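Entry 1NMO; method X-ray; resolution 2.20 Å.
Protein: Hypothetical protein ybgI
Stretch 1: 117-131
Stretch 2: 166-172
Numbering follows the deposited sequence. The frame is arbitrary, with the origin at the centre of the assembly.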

# COMPACT_ATOMS: atom_id res chain seq x y z
N GLY A 117 34.01 7.30 -5.47
CA GLY A 117 34.86 8.49 -5.51
C GLY A 117 35.78 8.62 -4.34
O GLY A 117 35.96 9.69 -3.80
N ILE A 118 36.38 7.52 -3.94
CA ILE A 118 37.31 7.57 -2.81
C ILE A 118 38.71 7.29 -3.29
O ILE A 118 38.99 6.33 -3.99
N THR A 119 39.63 8.14 -2.88
CA THR A 119 41.03 7.95 -3.26
C THR A 119 41.64 6.96 -2.28
O THR A 119 41.73 7.23 -1.10
N VAL A 120 42.12 5.84 -2.76
CA VAL A 120 42.72 4.86 -1.88
C VAL A 120 44.06 5.39 -1.42
O VAL A 120 44.82 5.93 -2.26
N MSE A 121 44.41 5.19 -0.15
CA MSE A 121 45.66 5.74 0.33
C MSE A 121 46.59 4.78 1.03
O MSE A 121 47.77 5.08 1.20
N GLY A 122 46.04 3.63 1.39
CA GLY A 122 46.77 2.57 2.06
C GLY A 122 45.84 1.42 2.48
O GLY A 122 44.72 1.22 1.96
N GLU A 123 46.30 0.59 3.41
CA GLU A 123 45.44 -0.46 3.89
C GLU A 123 45.69 -0.56 5.36
O GLU A 123 46.78 -0.25 5.86
N ILE A 124 44.65 -0.86 6.09
CA ILE A 124 44.73 -0.99 7.52
C ILE A 124 45.07 -2.47 7.83
O ILE A 124 45.79 -2.78 8.78
N GLU A 125 44.52 -3.38 7.04
CA GLU A 125 44.70 -4.82 7.19
C GLU A 125 44.44 -5.36 5.79
O GLU A 125 43.88 -4.68 4.92
N PRO A 126 44.80 -6.62 5.55
CA PRO A 126 44.60 -7.22 4.24
C PRO A 126 43.27 -6.92 3.46
O PRO A 126 43.26 -6.47 2.24
N LEU A 127 42.12 -7.14 4.06
CA LEU A 127 40.95 -6.84 3.22
C LEU A 127 40.27 -5.53 3.57
O LEU A 127 39.06 -5.37 3.29
N VAL A 128 41.05 -4.60 4.17
CA VAL A 128 40.51 -3.35 4.64
C VAL A 128 41.30 -2.15 4.23
O VAL A 128 42.13 -1.70 4.98
N PRO A 129 41.04 -1.58 3.05
CA PRO A 129 41.76 -0.39 2.58
C PRO A 129 41.21 0.82 3.26
O PRO A 129 40.14 0.73 3.88
N TRP A 130 41.96 1.94 3.22
CA TRP A 130 41.41 3.18 3.79
C TRP A 130 41.77 4.29 2.81
O TRP A 130 42.60 4.11 1.94
N GLY A 131 41.10 5.42 2.92
CA GLY A 131 41.44 6.54 2.07
C GLY A 131 40.51 7.71 2.38
O GLY A 131 39.94 7.77 3.49
N GLN A 166 35.51 12.56 5.91
CA GLN A 166 36.61 12.72 4.95
C GLN A 166 37.38 11.40 4.76
O GLN A 166 37.50 10.92 3.66
N ARG A 167 37.89 10.85 5.86
CA ARG A 167 38.69 9.62 5.86
C ARG A 167 37.76 8.46 6.09
O ARG A 167 36.95 8.47 7.00
N VAL A 168 37.89 7.45 5.26
CA VAL A 168 36.99 6.29 5.27
C VAL A 168 37.73 4.94 5.21
O VAL A 168 38.91 4.88 4.80
N ALA A 169 37.12 3.84 5.67
CA ALA A 169 37.83 2.57 5.40
C ALA A 169 36.65 1.67 4.99
O ALA A 169 35.50 2.03 5.24
N TRP A 170 36.88 0.51 4.39
CA TRP A 170 35.74 -0.24 3.96
C TRP A 170 36.15 -1.64 3.70
O TRP A 170 37.35 -1.91 3.60
N CYS A 171 35.18 -2.55 3.60
CA CYS A 171 35.47 -3.94 3.23
C CYS A 171 34.18 -4.35 2.58
O CYS A 171 33.18 -4.24 3.23
N THR A 172 34.16 -4.78 1.31
CA THR A 172 32.89 -5.16 0.74
C THR A 172 32.33 -6.52 1.34
O THR A 172 33.05 -7.30 1.94

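Packing between residues 117-131 and 166-172 of the hypothetical protein ybgI, with attention to its donors and acceptors. The strand 128-131 runs antiparallel to the strand that includes 166-170, their axes approaching to 4.6 Å, whereas the strand beginning at Ile118 crosses the second stretch at 72° and reaches it through side chains. Three backbone hydrogen bonds tie the antiparallel pair. Gly131 and Val168 form a reciprocal pair: Gly131 N donates to Val168 O at 2.9 Å, and Val168 N donates to Gly131 O at 2.7 Å and 171°, nearly straight. The third bond, Trp170 N to Pro129 O, is longer at 3.3 Å and more bent at 147°. Since proline has no amide hydrogen, Pro129 enters this pairing as an acceptor alone. All three acceptors also receive CA-H...O contacts: Ala169 CA lies 3.3 Å from Pro129 O, Trp130 CA 3.2 Å from Val168 O, and Arg167 CA 3.3 Å from Gly131 O. Trp130 and Ala169 form the non-hydrogen-bonded pair of the ladder, with CA atoms 4.0 Å apart; the backbone N and O of Trp130 instead turn to its own stretch, N donating to Gly122 O at 3.1 Å and O accepting from Met121 N (a selenomethionine) at 3.0 Å. At the corner, Ile124 N donates to Val128 O and Val128 N to Glu125 O, both at 2.9 Å, the latter closing a type I turn.

Trp170 has the largest buried area of the contact. Its CA-to-CB bond points away from the first stretch, but chi1 p and chi2 of 93° bring the indole back against it. Pro129 CG sits over one face, 3.5 Å from the centroid of the five-membered ring, a CH-pi contact; Val120 CG2, from a t rotamer, meets the edge 3.8 Å from Trp170 CZ2. Gly131 N also lies at the edge, 3.6 Å from Trp170 CZ3. Ile118, m and t with its CA-to-CB bond toward the second stretch, places CG2 3.9 Å from Trp170 CZ3 and CD1 4.1 Å from Val168 CG1. The indole nitrogen NE1 is satisfied elsewhere in the structure.

The side chains of Trp130 and Ala169 share the other face of the sheet from Val168. Here Ala169 CB touches Ile124 CD1 (m, t) at 3.6 Å, Trp130 CB at 4.0 Å and, more loosely, Val128 CG1 at 4.4 Å. Trp130, chi1 p, offers a ring face to the guanidinium of Arg167, whose CZ lies 3.6 Å from Trp130 CZ3. The Arg167 side chain starts sideways, but extended t, t torsions followed by m carry its end to the indole. At the far end Cys171, chi1 t, brings SG to 3.2 Å from Leu127 O and 4.1 Å from Leu127 CB; whether the thiol donates to that carbonyl is left open by the geometry.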

# COMPACT_ATOMS: atom_id res chain seq x y z
CB ILE A 118 36.98 6.50 -1.75
CG1 ILE A 118 35.48 6.62 -1.34
CG2 ILE A 118 37.95 6.65 -0.49
CD1 ILE A 118 35.09 5.59 -0.18
CB THR A 119 41.80 9.32 -3.15
OG1 THR A 119 41.06 10.34 -3.87
CG2 THR A 119 43.22 9.20 -3.73
CB VAL A 120 42.96 3.51 -2.62
CG1 VAL A 120 43.86 2.57 -1.76
CG2 VAL A 120 41.62 2.81 -2.92
CB MSE A 121 45.41 6.96 1.23
CG MSE A 121 45.13 8.19 0.45
SE MSE A 121 44.61 9.63 1.64
CE MSE A 121 44.21 10.89 0.14
CB GLU A 123 45.62 -1.78 3.13
CG GLU A 123 46.73 -2.69 3.48
CD GLU A 123 46.38 -4.15 3.14
OE1 GLU A 123 45.94 -4.45 2.01
OE2 GLU A 123 46.55 -5.03 4.02
CB ILE A 124 43.32 -0.65 8.12
CG1 ILE A 124 42.93 0.79 7.82
CG2 ILE A 124 43.32 -0.90 9.61
CD1 ILE A 124 41.60 1.19 8.49
CB GLU A 125 43.62 -5.39 8.05
CG GLU A 125 43.90 -5.30 9.50
CD GLU A 125 42.65 -5.73 10.30
OE1 GLU A 125 42.01 -6.72 9.91
OE2 GLU A 125 42.32 -5.12 11.34
CB PRO A 126 44.84 -8.73 4.56
CG PRO A 126 46.03 -8.68 5.48
CD PRO A 126 45.47 -7.56 6.47
CB LEU A 127 39.93 -7.94 3.43
CG LEU A 127 40.44 -9.33 2.96
CD1 LEU A 127 39.65 -10.42 3.70
CD2 LEU A 127 40.25 -9.44 1.39
CB VAL A 128 40.48 -3.36 6.18
CG1 VAL A 128 39.65 -2.23 6.67
CG2 VAL A 128 39.90 -4.62 6.67
CB PRO A 129 41.47 -0.37 1.09
CG PRO A 129 40.11 -1.05 1.04
CD PRO A 129 40.31 -2.22 1.95
CB TRP A 130 41.98 3.53 5.17
CG TRP A 130 43.46 3.98 5.16
CD1 TRP A 130 44.56 3.18 5.35
CD2 TRP A 130 43.96 5.32 5.00
NE1 TRP A 130 45.71 3.93 5.31
CE2 TRP A 130 45.37 5.25 5.11
CE3 TRP A 130 43.36 6.58 4.77
CZ2 TRP A 130 46.20 6.39 5.02
CZ3 TRP A 130 44.22 7.76 4.68
CH2 TRP A 130 45.60 7.63 4.81
CB GLN A 166 37.60 13.85 5.42
CG GLN A 166 38.93 13.78 4.64
CD GLN A 166 39.55 15.14 4.40
OE1 GLN A 166 40.24 15.37 3.38
NE2 GLN A 166 39.33 16.04 5.32
CB ARG A 167 39.79 9.74 6.96
CG ARG A 167 40.63 8.50 7.21
CD ARG A 167 41.76 8.84 8.25
NE ARG A 167 42.63 9.82 7.60
CZ ARG A 167 43.95 9.77 7.60
NH1 ARG A 167 44.57 8.78 8.25
NH2 ARG A 167 44.65 10.65 6.85
CB VAL A 168 36.13 6.42 4.02
CG1 VAL A 168 35.25 5.24 3.88
CG2 VAL A 168 35.29 7.66 4.13
CB ALA A 169 38.58 2.03 6.63
CB TRP A 170 35.22 0.38 2.67
CG TRP A 170 36.18 0.36 1.49
CD1 TRP A 170 36.26 -0.58 0.51
CD2 TRP A 170 37.22 1.33 1.20
NE1 TRP A 170 37.29 -0.27 -0.37
CE2 TRP A 170 37.88 0.90 0.02
CE3 TRP A 170 37.65 2.53 1.83
CZ2 TRP A 170 38.95 1.62 -0.55
CZ3 TRP A 170 38.72 3.26 1.27
CH2 TRP A 170 39.35 2.80 0.10
CB CYS A 171 35.74 -4.86 4.44
SG CYS A 171 36.10 -6.58 3.87
CB THR A 172 33.01 -5.37 -0.78
OG1 THR A 172 33.82 -6.53 -1.00
CG2 THR A 172 33.54 -4.10 -1.53